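Local coordinates for protein transcriptional regulator, HTH_3 family (Vibrio cholerae, PDB 1Y9Q) that probably regulates transcription by binding DNA through a helix-turn-helix domain, and carries a cupin domain that holds zinc and D-methionine, at residues V6-Q11 / S79-F84; A39-I44 / W57-G62; P51-L56 / A65-F70; Q116-P121 / E143-L148; E128-H131 / I136-V139. All coordinates share one frame; numbering follows the deposited sequence.

Contact 1 of 5, residues V6-Q11 / S79-F84; sequences VMFKSQ and SSERSF
Phe-8, on the first helix of the helix-turn-helix domain, meets Glu-81 and Phe-84 of the 79-84 segment, which follows the short helix 76-80. The contact packs this segment, which leads into strand 90-99 and is probably a linker between the domains, against helix 5-22. Its apolar part is an aromatic pair. CE1 of Phe-8 comes within 3.5 Å of CD2 of Phe-84, and CZ of Phe-8 lies 3.6 Å from the same CD2. The ring centroids are 5.4 Å apart with planes inclined at 73°, an oblique meeting that is neither a stack nor a T-shaped pair. Phe-8 reaches it because CG stands anti to its backbone N (chi1 174°), which carries the ring off the helix and across to the 79-84 segment. Pro-85 also packs on Phe-8, while Ile-53 and Leu-56 of helix 53-63 and the ring of Phe-67 pack on Phe-84.

The polar part belongs to Glu-81, at the centre of an inverse gamma turn. Its side chain is bent at chi2, which brings the carboxylate over the Phe-84 ring and beside Phe-8, its plane only 17° from that of the Phe-8 ring. No donor from the 6-11 segment meets the carboxylate, and its approach to Phe-8 is a van der Waals one, with OE2 of Glu-81 lying 3.6 Å from CD1 of Phe-8. The same oxygen also sits on one face of the Phe-84 ring, 3.9 Å above the plane and over its centre.

Contact 2 of 5, residues A39-I44 / W57-G62; sequences AMLGQI and WKIASG. With MED (D-methionine), chain C.
Ile-59 turns its CD1 methyl into the angle between Leu-41 and Ile-44, and these three buried side chains make the whole contact between segments 39-44 and 57-62. The two approaches differ in direction. Ile-44 and Ile-59 reach toward each other tip to tip, with CD1 of Ile-44 3.9 Å from CD1 of Ile-59. Leu-41 instead slides past Ile-59 in the opposite sense, so that CD2 of Leu-41 lies 3.9 Å from CD1 of Ile-59 and 4.1 Å from its CG1. With CG1 anti to the carbonyl carbon (chi1 -64°) and an extended chi2, Ile-59 puts its longer branch in front. Leu-16 of helix 5-22 packs on both isoleucines, and Thr-30 and Ala-31 of helix 27-34 on Leu-41.

Trp-57, on another side of helix 53-63, lays one ring face against D-methionine. The ligand CA stands 3.3 Å above the indole plane, offset toward the rim, and the ligand SD is 3.3 Å from NE1 of Trp-57. Phe-67 stacks on the indole from the other face, so the ring is held between protein and ligand. Helix 53-63 therefore has one side in the hydrophobic core and another in the ligand pocket. The packing of helix 38-45, which by its place in the fold is probably the recognition helix, onto a following helix is characteristic of the helical HTH_3 (XRE) DNA-binding domain.

Contact 3 of 5, residues P51-L56 / A65-F70; sequences PTIATL and ASFSAF
Leu-56 is the bump of this contact, and the hollow it fills lies between the rings of Phe-67 and Phe-70. The two aromatic residues follow the end of helix 53-63, and the chain turns back there so that both face the first part of that helix. One branch of the leucine does most of the work on the Phe-67 side: CD2 of Leu-56 is 3.7 Å from CE1 of Phe-67 and 4.0 Å from its CZ, while CB of Leu-56 presses on the same CE1 at 3.9 Å. The Phe-67 ring arrives because CG is anti to its backbone N (chi1 -179°), which swings it out toward the helix.

Phe-70 closes the other wall. CG of Leu-56 stands 4.3 Å above one face of the Phe-70 ring, toward its rim, and the rim itself slots in beside the backbone: CE1 of Phe-70 lies 3.3 Å from O of Leu-56, which is near the ring plane. A carbonyl oxygen at an aromatic edge meets the slightly positive C-H rim, so the approach is probably mildly favourable. Ile-53, one turn earlier, adds a looser touch, its CG2 4.4 Å from CE1 of Phe-67; Ile-53 also borders the bound D-methionine.

Thr-52 sits at the N-cap of helix 53-63. Phe-70, which also packs on Ile-12 of helix 5-22, joins the hydrophobic core of the helical helix-turn-helix domain, while Phe-67 lies on the side where that domain meets the cupin part and the ligand pocket.

Contact 4 of 5, residues Q116-P121 / E143-L148; sequences QQMSSP and EQWHEL. With MED (D-methionine), chain C.
In the cupin domain, Gln-116 and Met-118 of strand 116-119 meet Trp-145 of strand 144-148. These are the two outermost strands of a four-stranded antiparallel sheet, and the indole reaches across the strands that separate them, with Ala-165 of strand 162-166 touching both Gln-116 and Trp-145. The side chains meet along the CZ2-CH2 side of the six-membered ring. The Gln-116 chain is extended, with CG anti to the backbone N (chi1 -173°), and delivers its amide to the ring edge: NE2 of Gln-116 lies near the indole plane, 3.5 Å from CZ2 of Trp-145. The amide plane is turned 71° from that of the ring.

Met-118, a selenomethionine, curls round through bends at chi2 and chi3, which brings SE of Met-118 to 3.8 Å from both CZ2 and CH2 of Trp-145. This Met-aromatic contact is oblique, the selenium standing 4.8 Å from the centroid of the six-membered ring and 64° off its normal. Gln-116 and Met-118 pack on their own counterparts in the second subunit, so the group forms part of the dimer interface; Lys-138 makes a cation-pi contact with the indole.

The strand turns its other side to the ligand pocket. There OG of Ser-119 donates a 2.7 Å hydrogen bond to O of D-methionine, the oxygen that also binds zinc. Across the strands the chemistry is dispersion and weak edge contact without a hydrogen bond, which implies little directional preference in this surface cluster, whereas the Ser-119 bond, together with zinc on the same oxygen, probably helps to orient the ligand carboxylate.

Contact 5 of 5, residues E128-H131 / I136-V139; sequences EYIH and IMKV. With ZN (zinc ion), chain B; MED (D-methionine), chain C.
Strands 128-131 and 137-139 face each other from the two different sheets of the cupin sandwich, so no backbone pairing joins them; CA of Ile-130 is 8.7 Å from CA of Val-139, the spacing left for side chains to interlock. Ile-130 points toward the opposing strand, and Met-137 and Val-139, two residues apart, both point back at it. The CG2 branch of Ile-130 does the touching. It lies 4.1 Å from SE of Met-137, a selenomethionine, and 4.4 Å from CG2 of Val-139. Met-137 has CG between its backbone N and carbonyl carbon (chi1 76°), which with an extended chi2 carries SE toward Ile-130; the two side chains run at a slant to each other.

One alternation before Ile-130, Glu-128 also faces the interior, but serves the metal. Its OE2 binds the zinc ion at 2.0 Å, while OE1 of Glu-128 stays 3.3 Å from zinc, so the carboxylate coordinates through one oxygen. D-methionine chelates the same zinc through N at 2.2 Å and O at 2.1 Å, closing a five-membered ring; His-122, His-162 and Tyr-164 complete the site. Around this core, strand 128-131 is hydrogen-bonded between strands 153-157 and 171-178, whose Phe-156 and Phe-173 pack into the same interior, and Tyr-164 of strand 162-166 touches both Ile-130 and Met-137 beside the zinc.

Overall arrangement
Contacts 1, 2, 3 and 5 are buried, whereas contact 4 lies at the surface, as part of the dimer interface. Contacts 2 and 3 share helix 53-63 and belong to the helical domain; contact 1 joins that domain's first helix to the probable linker and touches contact 3, among others through Phe-84. Contacts 4 and 5 meet in the cupin part, where strands 137-141 and 144-148 are neighbours in one sheet. Aliphatic packing dominates contacts 2 and 5, aromatic rings contacts 1 and 3, and contact 4 mixes amide, selenium and indole. D-methionine lies where the two parts meet: contacts 2 and 3 supply apolar pocket walls, contact 4 a hydrogen bond and contact 5 a zinc ligand.

Contact 1 of 5, residues V6-Q11 / S79-F84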
# COMPACT_ATOMS: atom_id res chain seq x y z
N VAL A 6 1.90 19.73 18.48
CA VAL A 6 1.53 21.01 17.89
C VAL A 6 2.75 21.65 17.22
O VAL A 6 2.63 22.25 16.15
CB VAL A 6 0.93 21.97 18.96
CG1 VAL A 6 1.88 22.10 20.16
CG2 VAL A 6 0.67 23.33 18.34
N MSE A 7 3.92 21.52 17.85
CA MSE A 7 5.14 22.08 17.28
C MSE A 7 5.50 21.34 16.00
O MSE A 7 6.07 21.91 15.07
CB MSE A 7 6.30 21.99 18.28
CG MSE A 7 6.21 23.00 19.42
SE MSE A 7 5.98 24.81 18.75
CE MSE A 7 7.79 25.18 18.19
N PHE A 8 5.14 20.06 15.95
CA PHE A 8 5.40 19.23 14.78
C PHE A 8 4.57 19.80 13.64
O PHE A 8 5.09 20.06 12.55
CB PHE A 8 4.97 17.79 15.03
CG PHE A 8 5.07 16.89 13.83
CD1 PHE A 8 6.31 16.51 13.33
CD2 PHE A 8 3.92 16.44 13.18
CE1 PHE A 8 6.41 15.68 12.21
CE2 PHE A 8 4.01 15.61 12.06
CZ PHE A 8 5.26 15.23 11.57
N LYS A 9 3.28 20.01 13.90
CA LYS A 9 2.36 20.54 12.91
C LYS A 9 2.84 21.85 12.32
O LYS A 9 2.81 22.04 11.11
CB LYS A 9 0.97 20.76 13.52
CG LYS A 9 0.28 19.49 13.98
CD LYS A 9 -1.13 19.80 14.47
CE LYS A 9 -1.82 18.54 14.97
NZ LYS A 9 -3.21 18.82 15.42
N SER A 10 3.29 22.77 13.18
CA SER A 10 3.75 24.07 12.69
C SER A 10 5.02 23.94 11.85
O SER A 10 5.16 24.62 10.83
CB SER A 10 3.98 25.04 13.85
OG SER A 10 5.03 24.60 14.69
N GLN A 11 5.93 23.08 12.28
CA GLN A 11 7.17 22.89 11.54
C GLN A 11 6.87 22.39 10.12
O GLN A 11 7.38 22.93 9.14
CB GLN A 11 8.07 21.88 12.25
CG GLN A 11 9.16 21.31 11.35
CD GLN A 11 10.12 22.37 10.81
OE1 GLN A 11 10.69 22.20 9.73
NE2 GLN A 11 10.30 23.45 11.56
N SER A 79 17.81 15.73 13.66
CA SER A 79 18.57 14.83 14.52
C SER A 79 17.90 14.55 15.87
O SER A 79 18.30 13.64 16.59
CB SER A 79 19.97 15.40 14.77
OG SER A 79 19.92 16.57 15.57
N SER A 80 16.88 15.34 16.21
CA SER A 80 16.17 15.16 17.48
C SER A 80 14.76 14.62 17.28
O SER A 80 14.14 14.11 18.21
CB SER A 80 16.11 16.48 18.25
OG SER A 80 17.41 16.90 18.65
N GLU A 81 14.24 14.74 16.06
CA GLU A 81 12.90 14.27 15.74
C GLU A 81 12.88 12.75 15.62
O GLU A 81 13.06 12.20 14.53
CB GLU A 81 12.43 14.91 14.43
CG GLU A 81 10.98 14.66 14.06
CD GLU A 81 10.00 15.14 15.13
OE1 GLU A 81 10.39 15.98 15.97
OE2 GLU A 81 8.83 14.70 15.11
N ARG A 82 12.67 12.08 16.75
CA ARG A 82 12.63 10.62 16.79
C ARG A 82 11.21 10.07 16.75
O ARG A 82 10.92 9.11 16.04
CB ARG A 82 13.32 10.10 18.06
CG ARG A 82 13.92 11.18 18.94
CD ARG A 82 13.82 10.82 20.41
NE ARG A 82 12.43 10.71 20.85
CZ ARG A 82 12.05 10.37 22.08
NH1 ARG A 82 12.96 10.10 23.01
NH2 ARG A 82 10.76 10.30 22.38
N SER A 83 10.32 10.70 17.52
CA SER A 83 8.93 10.25 17.59
C SER A 83 7.93 11.19 16.92
O SER A 83 7.70 12.30 17.40
CB SER A 83 8.53 10.04 19.05
OG SER A 83 9.39 9.12 19.70
N PHE A 84 7.33 10.73 15.83
CA PHE A 84 6.32 11.52 15.12
C PHE A 84 4.97 11.24 15.78
O PHE A 84 4.62 10.08 16.02
CB PHE A 84 6.29 11.13 13.63
CG PHE A 84 7.52 11.56 12.87
CD1 PHE A 84 8.79 11.14 13.27
CD2 PHE A 84 7.41 12.39 11.76
CE1 PHE A 84 9.93 11.54 12.57
CE2 PHE A 84 8.54 12.79 11.05
CZ PHE A 84 9.81 12.37 11.46

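Contact 2 of 5, residues A39-I44 / W57-G62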
# COMPACT_ATOMS: atom_id res chain seq x y z
N ALA A 39 -7.55 19.30 -0.27
CA ALA A 39 -8.15 19.61 1.02
C ALA A 39 -7.17 19.30 2.15
O ALA A 39 -6.95 20.13 3.03
CB ALA A 39 -9.43 18.80 1.20
N MSE A 40 -6.58 18.11 2.12
CA MSE A 40 -5.63 17.73 3.16
C MSE A 40 -4.39 18.62 3.13
O MSE A 40 -3.90 19.03 4.18
CB MSE A 40 -5.22 16.27 3.01
CG MSE A 40 -4.32 15.78 4.13
SE MSE A 40 -4.06 13.87 4.06
CE MSE A 40 -5.93 13.33 4.22
N LEU A 41 -3.89 18.91 1.93
CA LEU A 41 -2.72 19.77 1.80
C LEU A 41 -2.99 21.14 2.42
O LEU A 41 -2.11 21.73 3.06
CB LEU A 41 -2.34 19.93 0.32
CG LEU A 41 -1.83 18.67 -0.39
CD1 LEU A 41 -1.68 18.94 -1.88
CD2 LEU A 41 -0.50 18.24 0.20
N GLY A 42 -4.20 21.65 2.22
CA GLY A 42 -4.55 22.94 2.79
C GLY A 42 -4.55 22.88 4.31
O GLY A 42 -4.04 23.78 4.98
N GLN A 43 -5.13 21.81 4.85
CA GLN A 43 -5.19 21.62 6.30
C GLN A 43 -3.79 21.51 6.90
O GLN A 43 -3.53 22.02 7.98
CB GLN A 43 -6.00 20.36 6.63
CG GLN A 43 -7.44 20.38 6.12
CD GLN A 43 -8.21 19.12 6.47
OE1 GLN A 43 -7.78 18.01 6.17
NE2 GLN A 43 -9.37 19.29 7.10
N ILE A 44 -2.90 20.82 6.20
CA ILE A 44 -1.54 20.66 6.69
C ILE A 44 -0.82 22.00 6.76
O ILE A 44 -0.17 22.32 7.76
CB ILE A 44 -0.71 19.70 5.80
CG1 ILE A 44 -1.28 18.28 5.90
CG2 ILE A 44 0.75 19.71 6.22
CD1 ILE A 44 -0.65 17.28 4.93
N TRP A 57 6.12 11.29 3.07
CA TRP A 57 6.88 10.72 1.95
C TRP A 57 6.10 10.89 0.65
O TRP A 57 6.68 11.14 -0.41
CB TRP A 57 7.17 9.24 2.18
CG TRP A 57 8.38 9.00 3.04
CD1 TRP A 57 8.40 8.81 4.40
CD2 TRP A 57 9.74 8.99 2.61
NE1 TRP A 57 9.70 8.68 4.83
CE2 TRP A 57 10.54 8.79 3.76
CE3 TRP A 57 10.37 9.12 1.37
CZ2 TRP A 57 11.93 8.72 3.70
CZ3 TRP A 57 11.75 9.06 1.30
CH2 TRP A 57 12.52 8.86 2.46
N LYS A 58 4.78 10.76 0.74
CA LYS A 58 3.95 10.90 -0.44
C LYS A 58 4.09 12.32 -1.01
O LYS A 58 4.22 12.50 -2.22
CB LYS A 58 2.50 10.61 -0.07
CG LYS A 58 1.60 10.35 -1.24
CD LYS A 58 0.30 9.70 -0.79
CE LYS A 58 -0.61 9.45 -1.96
NZ LYS A 58 -1.90 8.84 -1.53
N ILE A 59 4.08 13.31 -0.12
CA ILE A 59 4.20 14.70 -0.54
C ILE A 59 5.60 14.99 -1.08
O ILE A 59 5.75 15.58 -2.15
CB ILE A 59 3.90 15.65 0.64
CG1 ILE A 59 2.43 15.49 1.07
CG2 ILE A 59 4.18 17.10 0.24
CD1 ILE A 59 2.06 16.24 2.33
N ALA A 60 6.62 14.58 -0.33
CA ALA A 60 8.00 14.79 -0.76
C ALA A 60 8.21 14.18 -2.15
O ALA A 60 8.81 14.80 -3.03
CB ALA A 60 8.98 14.16 0.24
N SER A 61 7.70 12.97 -2.34
CA SER A 61 7.84 12.28 -3.62
C SER A 61 7.25 13.10 -4.77
O SER A 61 7.87 13.24 -5.82
CB SER A 61 7.18 10.91 -3.56
OG SER A 61 7.83 10.08 -2.60
N GLY A 62 6.06 13.64 -4.56
CA GLY A 62 5.41 14.43 -5.60
C GLY A 62 6.15 15.72 -5.90
O GLY A 62 6.15 16.20 -7.04
N MED C . 11.51 4.99 3.17
CA MED C . 10.67 5.40 4.34
C MED C . 9.21 4.99 4.13
O MED C . 8.82 4.39 3.12
CB MED C . 11.26 4.78 5.62
CG MED C . 10.62 5.05 6.97
SD MED C . 10.90 6.82 7.29
CE MED C . 12.63 6.91 7.43
OXT MED C . 8.38 5.26 5.00

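Contact 3 of 5, residues P51-L56 / A65-F70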
# COMPACT_ATOMS: atom_id res chain seq x y z
N PRO A 51 0.16 15.26 9.73
CA PRO A 51 0.45 14.25 8.72
C PRO A 51 1.24 13.06 9.25
O PRO A 51 2.03 13.18 10.18
CB PRO A 51 1.22 15.03 7.66
CG PRO A 51 1.95 16.05 8.48
CD PRO A 51 0.89 16.51 9.45
N THR A 52 1.00 11.90 8.66
CA THR A 52 1.71 10.69 9.06
C THR A 52 3.02 10.67 8.29
O THR A 52 3.20 11.44 7.34
CB THR A 52 0.91 9.44 8.69
OG1 THR A 52 0.70 9.42 7.27
CG2 THR A 52 -0.44 9.44 9.40
N ILE A 53 3.93 9.80 8.71
CA ILE A 53 5.21 9.67 8.04
C ILE A 53 4.94 9.26 6.59
O ILE A 53 5.62 9.71 5.67
CB ILE A 53 6.09 8.61 8.73
CG1 ILE A 53 6.49 9.10 10.12
CG2 ILE A 53 7.31 8.30 7.86
CD1 ILE A 53 7.37 8.13 10.91
N ALA A 54 3.94 8.41 6.39
CA ALA A 54 3.62 7.94 5.05
C ALA A 54 3.13 9.08 4.16
O ALA A 54 3.45 9.12 2.96
CB ALA A 54 2.57 6.83 5.11
N THR A 55 2.36 10.00 4.73
CA THR A 55 1.84 11.12 3.95
C THR A 55 2.99 12.06 3.59
O THR A 55 3.05 12.58 2.47
CB THR A 55 0.76 11.88 4.73
OG1 THR A 55 -0.38 11.03 4.90
CG2 THR A 55 0.32 13.13 3.97
N LEU A 56 3.91 12.26 4.54
CA LEU A 56 5.07 13.11 4.31
C LEU A 56 5.88 12.60 3.11
O LEU A 56 6.28 13.38 2.25
CB LEU A 56 5.99 13.13 5.53
CG LEU A 56 5.76 14.21 6.59
CD1 LEU A 56 4.35 14.13 7.11
CD2 LEU A 56 6.76 14.04 7.72
N ALA A 65 11.31 16.06 -3.66
CA ALA A 65 12.13 16.58 -2.57
C ALA A 65 12.49 15.43 -1.66
O ALA A 65 11.87 14.36 -1.70
CB ALA A 65 11.35 17.63 -1.80
N SER A 66 13.50 15.64 -0.82
CA SER A 66 13.93 14.60 0.11
C SER A 66 13.05 14.70 1.35
O SER A 66 12.37 15.70 1.54
CB SER A 66 15.38 14.83 0.51
OG SER A 66 15.50 16.06 1.19
N PHE A 67 13.07 13.67 2.18
CA PHE A 67 12.29 13.67 3.42
C PHE A 67 12.93 14.75 4.30
O PHE A 67 12.24 15.50 5.00
CB PHE A 67 12.39 12.30 4.09
CG PHE A 67 11.60 12.17 5.37
CD1 PHE A 67 10.23 11.95 5.35
CD2 PHE A 67 12.24 12.27 6.60
CE1 PHE A 67 9.51 11.82 6.53
CE2 PHE A 67 11.53 12.14 7.79
CZ PHE A 67 10.16 11.91 7.76
N SER A 68 14.26 14.85 4.23
CA SER A 68 15.02 15.83 5.01
C SER A 68 14.60 17.27 4.71
O SER A 68 14.72 18.14 5.57
CB SER A 68 16.52 15.69 4.73
OG SER A 68 17.02 14.42 5.10
N ALA A 69 14.13 17.51 3.49
CA ALA A 69 13.72 18.85 3.07
C ALA A 69 12.63 19.45 3.96
O ALA A 69 12.51 20.68 4.06
CB ALA A 69 13.24 18.81 1.63
N PHE A 70 11.85 18.60 4.62
CA PHE A 70 10.79 19.08 5.49
C PHE A 70 11.32 19.77 6.75
O PHE A 70 10.55 20.38 7.50
CB PHE A 70 9.87 17.93 5.90
CG PHE A 70 8.83 17.60 4.88
CD1 PHE A 70 8.81 16.36 4.25
CD2 PHE A 70 7.86 18.54 4.53
CE1 PHE A 70 7.84 16.05 3.29
CE2 PHE A 70 6.89 18.25 3.57
CZ PHE A 70 6.88 17.00 2.94

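Contact 4 of 5, residues Q116-P121 / E143-L148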
# COMPACT_ATOMS: atom_id res chain seq x y z
N GLN A 116 3.21 -2.46 11.33
CA GLN A 116 3.38 -2.67 9.90
C GLN A 116 3.24 -1.30 9.24
O GLN A 116 2.26 -0.59 9.48
CB GLN A 116 2.33 -3.63 9.35
CG GLN A 116 2.58 -4.00 7.90
CD GLN A 116 1.64 -5.07 7.39
OE1 GLN A 116 1.46 -6.11 8.03
NE2 GLN A 116 1.05 -4.84 6.23
N GLN A 117 4.22 -0.95 8.42
CA GLN A 117 4.23 0.34 7.74
C GLN A 117 4.18 0.20 6.22
O GLN A 117 5.15 -0.24 5.61
CB GLN A 117 5.51 1.09 8.14
CG GLN A 117 5.67 2.49 7.61
CD GLN A 117 4.69 3.46 8.21
OE1 GLN A 117 4.22 3.27 9.34
NE2 GLN A 117 4.37 4.52 7.48
N MSE A 118 3.05 0.55 5.62
CA MSE A 118 2.95 0.49 4.16
C MSE A 118 3.24 1.89 3.62
O MSE A 118 2.87 2.89 4.22
CB MSE A 118 1.55 0.06 3.72
CG MSE A 118 1.16 -1.33 4.19
SE MSE A 118 2.50 -2.66 3.76
CE MSE A 118 2.33 -2.60 1.83
N SER A 119 3.91 1.95 2.47
CA SER A 119 4.28 3.22 1.86
C SER A 119 3.82 3.34 0.42
O SER A 119 3.67 2.34 -0.28
CB SER A 119 5.80 3.40 1.87
OG SER A 119 6.31 3.41 3.18
N SER A 120 3.61 4.58 -0.02
CA SER A 120 3.22 4.85 -1.40
C SER A 120 4.54 4.86 -2.16
O SER A 120 5.61 4.96 -1.55
CB SER A 120 2.56 6.23 -1.53
OG SER A 120 1.34 6.29 -0.82
N PRO A 121 4.50 4.77 -3.49
CA PRO A 121 5.77 4.79 -4.22
C PRO A 121 6.55 6.07 -3.94
O PRO A 121 5.94 7.13 -3.78
CB PRO A 121 5.33 4.73 -5.68
CG PRO A 121 4.02 3.97 -5.61
CD PRO A 121 3.37 4.61 -4.41
N GLU A 143 5.42 -7.14 -5.32
CA GLU A 143 4.23 -7.92 -4.95
C GLU A 143 4.42 -8.96 -3.84
O GLU A 143 3.57 -9.82 -3.65
CB GLU A 143 3.66 -8.64 -6.19
CG GLU A 143 3.55 -7.80 -7.46
CD GLU A 143 2.97 -6.42 -7.23
OE1 GLU A 143 1.98 -6.28 -6.48
OE2 GLU A 143 3.50 -5.46 -7.83
N GLN A 144 5.51 -8.88 -3.09
CA GLN A 144 5.68 -9.86 -2.03
C GLN A 144 6.50 -9.42 -0.83
O GLN A 144 7.28 -8.47 -0.89
CB GLN A 144 6.28 -11.16 -2.59
CG GLN A 144 7.65 -10.99 -3.22
CD GLN A 144 8.19 -12.30 -3.77
OE1 GLN A 144 8.46 -13.24 -3.02
NE2 GLN A 144 8.34 -12.37 -5.09
N TRP A 145 6.29 -10.13 0.27
CA TRP A 145 7.01 -9.86 1.51
C TRP A 145 8.30 -10.66 1.53
O TRP A 145 8.33 -11.82 1.11
CB TRP A 145 6.17 -10.24 2.72
CG TRP A 145 5.06 -9.29 3.02
CD1 TRP A 145 3.73 -9.45 2.73
CD2 TRP A 145 5.17 -8.03 3.70
NE1 TRP A 145 3.01 -8.37 3.20
CE2 TRP A 145 3.88 -7.49 3.79
CE3 TRP A 145 6.25 -7.32 4.23
CZ2 TRP A 145 3.63 -6.25 4.41
CZ3 TRP A 145 6.01 -6.09 4.84
CH2 TRP A 145 4.70 -5.57 4.93
N HIS A 146 9.37 -10.03 2.00
CA HIS A 146 10.67 -10.68 2.10
C HIS A 146 11.05 -10.63 3.58
O HIS A 146 11.16 -9.54 4.15
CB HIS A 146 11.71 -9.93 1.26
CG HIS A 146 11.30 -9.72 -0.17
ND1 HIS A 146 10.30 -8.84 -0.53
CD2 HIS A 146 11.72 -10.30 -1.32
CE1 HIS A 146 10.12 -8.89 -1.84
NE2 HIS A 146 10.97 -9.77 -2.34
N GLU A 147 11.22 -11.79 4.20
CA GLU A 147 11.57 -11.85 5.62
C GLU A 147 13.07 -11.71 5.81
O GLU A 147 13.87 -12.34 5.10
CB GLU A 147 11.08 -13.17 6.23
CG GLU A 147 10.46 -13.00 7.62
CD GLU A 147 9.78 -14.26 8.14
OE1 GLU A 147 9.36 -15.12 7.33
OE2 GLU A 147 9.66 -14.39 9.38
N LEU A 148 13.46 -10.89 6.78
CA LEU A 148 14.86 -10.63 7.07
C LEU A 148 15.15 -10.74 8.56
O LEU A 148 14.49 -10.11 9.38
CB LEU A 148 15.23 -9.22 6.60
CG LEU A 148 14.98 -8.86 5.14
CD1 LEU A 148 15.21 -7.36 4.95
CD2 LEU A 148 15.89 -9.67 4.25
N MED C . 11.51 4.99 3.17
CA MED C . 10.67 5.40 4.34
C MED C . 9.21 4.99 4.13
O MED C . 8.82 4.39 3.12
CB MED C . 11.26 4.78 5.62
CG MED C . 10.62 5.05 6.97
SD MED C . 10.90 6.82 7.29
CE MED C . 12.63 6.91 7.43
OXT MED C . 8.38 5.26 5.00

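Contact 5 of 5, residues E128-H131 / I136-V139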
# COMPACT_ATOMS: atom_id res chain seq x y z
N GLU A 128 16.10 1.90 -2.17
CA GLU A 128 16.29 1.74 -0.73
C GLU A 128 17.12 0.52 -0.38
O GLU A 128 17.05 -0.50 -1.07
CB GLU A 128 14.94 1.62 -0.01
CG GLU A 128 14.21 2.93 0.16
CD GLU A 128 12.97 2.79 1.03
OE1 GLU A 128 13.07 2.17 2.11
OE2 GLU A 128 11.92 3.31 0.64
N TYR A 129 17.91 0.66 0.68
CA TYR A 129 18.75 -0.40 1.22
C TYR A 129 18.24 -0.65 2.64
O TYR A 129 17.89 0.30 3.35
CB TYR A 129 20.21 0.03 1.32
CG TYR A 129 20.92 0.15 0.00
CD1 TYR A 129 21.81 -0.84 -0.41
CD2 TYR A 129 20.73 1.26 -0.83
CE1 TYR A 129 22.50 -0.74 -1.62
CE2 TYR A 129 21.41 1.37 -2.04
CZ TYR A 129 22.29 0.37 -2.43
OH TYR A 129 22.98 0.47 -3.61
N ILE A 130 18.21 -1.91 3.04
CA ILE A 130 17.75 -2.29 4.38
C ILE A 130 18.77 -3.22 5.02
O ILE A 130 19.27 -4.15 4.38
CB ILE A 130 16.40 -3.06 4.31
CG1 ILE A 130 15.32 -2.20 3.63
CG2 ILE A 130 15.97 -3.46 5.71
CD1 ILE A 130 14.86 -1.02 4.44
N HIS A 131 19.09 -2.97 6.29
CA HIS A 131 20.02 -3.81 7.04
C HIS A 131 19.42 -3.97 8.43
O HIS A 131 19.28 -2.99 9.17
CB HIS A 131 21.40 -3.15 7.13
CG HIS A 131 22.46 -4.05 7.68
ND1 HIS A 131 23.68 -3.59 8.12
CD2 HIS A 131 22.48 -5.39 7.87
CE1 HIS A 131 24.41 -4.60 8.56
NE2 HIS A 131 23.70 -5.71 8.42
N ILE A 136 13.40 -9.59 13.88
CA ILE A 136 12.99 -10.16 12.61
C ILE A 136 11.96 -9.20 12.01
O ILE A 136 11.07 -8.73 12.70
CB ILE A 136 12.34 -11.55 12.81
CG1 ILE A 136 13.38 -12.53 13.36
CG2 ILE A 136 11.76 -12.06 11.50
CD1 ILE A 136 12.81 -13.90 13.70
N MSE A 137 12.10 -8.92 10.72
CA MSE A 137 11.18 -8.01 10.05
C MSE A 137 10.93 -8.50 8.63
O MSE A 137 11.59 -9.42 8.16
CB MSE A 137 11.79 -6.61 9.99
CG MSE A 137 12.89 -6.48 8.94
SE MSE A 137 13.50 -4.67 8.70
CE MSE A 137 11.89 -3.91 7.94
N LYS A 138 9.96 -7.89 7.95
CA LYS A 138 9.67 -8.24 6.56
C LYS A 138 9.54 -6.95 5.74
O LYS A 138 9.11 -5.93 6.26
CB LYS A 138 8.41 -9.10 6.45
CG LYS A 138 7.18 -8.57 7.18
CD LYS A 138 6.00 -9.52 6.96
CE LYS A 138 4.73 -9.04 7.64
NZ LYS A 138 3.60 -9.97 7.38
N VAL A 139 9.93 -7.02 4.48
CA VAL A 139 9.88 -5.85 3.60
C VAL A 139 9.08 -6.20 2.36
O VAL A 139 9.35 -7.21 1.71
CB VAL A 139 11.30 -5.43 3.18
CG1 VAL A 139 11.24 -4.18 2.30
CG2 VAL A 139 12.15 -5.17 4.42
ZN ZN B . 10.27 3.82 1.75
N MED C . 11.51 4.99 3.17
CA MED C . 10.67 5.40 4.34
C MED C . 9.21 4.99 4.13
O MED C . 8.82 4.39 3.12
CB MED C . 11.26 4.78 5.62
CG MED C . 10.62 5.05 6.97
SD MED C . 10.90 6.82 7.29
CE MED C . 12.63 6.91 7.43
OXT MED C . 8.38 5.26 5.00